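Local atomic coordinates of Two-component system sensor histidine kinase (Bacteroides thetaiotaomicron, PDB entry 3OTT), a protein that probably acts as a membrane-bound sensor histidine kinase and transcription regulator, its extracellular beta-propeller and beta-sandwich domains apparently sensing saccharides. Residues Gly42-Ser45 and Ser50-Gln53. Numbering follows the deposited sequence.
Sequences GLFS and STQQ
S45 and Q52 pair as an antiparallel hydrogen-bonded couple: S45 N donates a hydrogen bond to Q52 O at 2.9 Å, and Q52 N donates one back to S45 O at the same length. Beside them F44 faces Q53 as a non-hydrogen-bonded pair, and its side chain is the one to follow. CB lies 3.5 Å from Q52 O. With chi1 at -75°, CG stands anti to F44's own carbonyl carbon, which brings the ring obliquely alongside the partner strand's backbone; CG lies 3.8 Å from Q52 O. CD2 meets Q52 O at 3.5 Å and Q52 C behind it; one atom further, CE2 touches Q53 CB at 3.6 Å, and at the tip CZ is still 4.0 Å from that CB. The ring also meets that of F55, planes about 80° apart. Q53 runs out extended, its amide turned 58° from the F44 ring and its NE2 bonded to F55 O. With an alanine at F44 the ring is gone, and Q53 CB would probably lose its aromatic neighbour while a gap opened beside the F55 ring. On the opposite face S45 OG packs against Q52 CB at 3.7 Å while hydrogen-bonding H54, and Q52 NE2 reaches T639 O. The hairpin supplies the last two strands of a four-stranded antiparallel propeller blade: 42-46 lies between 35-39, where I37 touches the F44 ring, and the outermost strand 51-53.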
loop_
_atom_site.group_PDB
_atom_site.type_symbol
_atom_site.label_atom_id
_atom_site.label_comp_id
_atom_site.label_asym_id
_atom_site.label_seq_id
_atom_site.Cartn_x
_atom_site.Cartn_y
_atom_site.Cartn_z
ATOM N N GLY B 42 18.836 -3.293 -32.850
ATOM C CA GLY B 42 19.181 -3.858 -31.561
ATOM C C GLY B 42 18.887 -2.894 -30.458
ATOM O O GLY B 42 18.195 -1.888 -30.658
ATOM N N LEU B 43 19.453 -3.160 -29.301
ATOM C CA LEU B 43 19.036 -2.491 -28.087
ATOM C C LEU B 43 19.893 -1.240 -27.847
ATOM O O LEU B 43 21.099 -1.319 -28.012
ATOM C CB LEU B 43 19.178 -3.489 -26.925
ATOM C CG LEU B 43 19.085 -2.900 -25.497
ATOM C CD1 LEU B 43 17.619 -2.525 -25.218
ATOM C CD2 LEU B 43 19.638 -3.821 -24.399
ATOM N N PHE B 44 19.277 -0.103 -27.475
ATOM C CA PHE B 44 19.973 1.137 -27.073
ATOM C C PHE B 44 19.520 1.584 -25.660
ATOM O O PHE B 44 18.461 1.109 -25.151
ATOM C CB PHE B 44 19.669 2.338 -28.008
ATOM C CG PHE B 44 20.369 2.294 -29.367
ATOM C CD1 PHE B 44 19.856 1.512 -30.392
ATOM C CD2 PHE B 44 21.478 3.104 -29.623
ATOM C CE1 PHE B 44 20.447 1.483 -31.622
ATOM C CE2 PHE B 44 22.110 3.096 -30.881
ATOM C CZ PHE B 44 21.575 2.275 -31.881
ATOM N N SER B 45 20.278 2.541 -25.079
ATOM C CA SER B 45 19.853 3.255 -23.903
ATOM C C SER B 45 20.013 4.730 -24.143
ATOM O O SER B 45 20.791 5.153 -24.985
ATOM C CB SER B 45 20.686 2.830 -22.692
ATOM O OG SER B 45 22.114 3.085 -22.892
ATOM N N SER B 50 22.889 11.533 -24.479
ATOM C CA SER B 50 23.152 10.838 -25.725
ATOM C C SER B 50 22.626 9.410 -25.678
ATOM O O SER B 50 22.362 8.878 -24.604
ATOM C CB SER B 50 24.644 10.800 -26.019
ATOM O OG SER B 50 25.308 10.138 -24.979
ATOM N N THR B 51 22.490 8.821 -26.864
ATOM C CA THR B 51 22.158 7.435 -27.032
ATOM C C THR B 51 23.392 6.558 -26.961
ATOM O O THR B 51 24.487 6.977 -27.309
ATOM C CB THR B 51 21.394 7.176 -28.346
ATOM O OG1 THR B 51 22.257 7.455 -29.455
ATOM C CG2 THR B 51 20.162 8.071 -28.435
ATOM N N GLN B 52 23.213 5.328 -26.522
ATOM C CA GLN B 52 24.319 4.393 -26.463
ATOM C C GLN B 52 23.860 2.982 -26.907
ATOM O O GLN B 52 22.838 2.454 -26.442
ATOM C CB GLN B 52 24.890 4.367 -25.012
ATOM C CG GLN B 52 26.113 3.503 -24.825
ATOM C CD GLN B 52 26.628 3.518 -23.366
ATOM O OE1 GLN B 52 26.869 2.479 -22.760
ATOM N NE2 GLN B 52 26.763 4.690 -22.814
ATOM N N GLN B 53 24.645 2.363 -27.785
ATOM C CA GLN B 53 24.234 1.090 -28.353
ATOM C C GLN B 53 24.651 -0.051 -27.467
ATOM O O GLN B 53 25.654 0.039 -26.787
ATOM C CB GLN B 53 24.743 0.893 -29.787
ATOM C CG GLN B 53 26.233 0.582 -29.946
ATOM C CD GLN B 53 26.576 0.549 -31.419
ATOM O OE1 GLN B 53 26.520 1.577 -32.071
ATOM N NE2 GLN B 53 26.841 -0.637 -31.971
#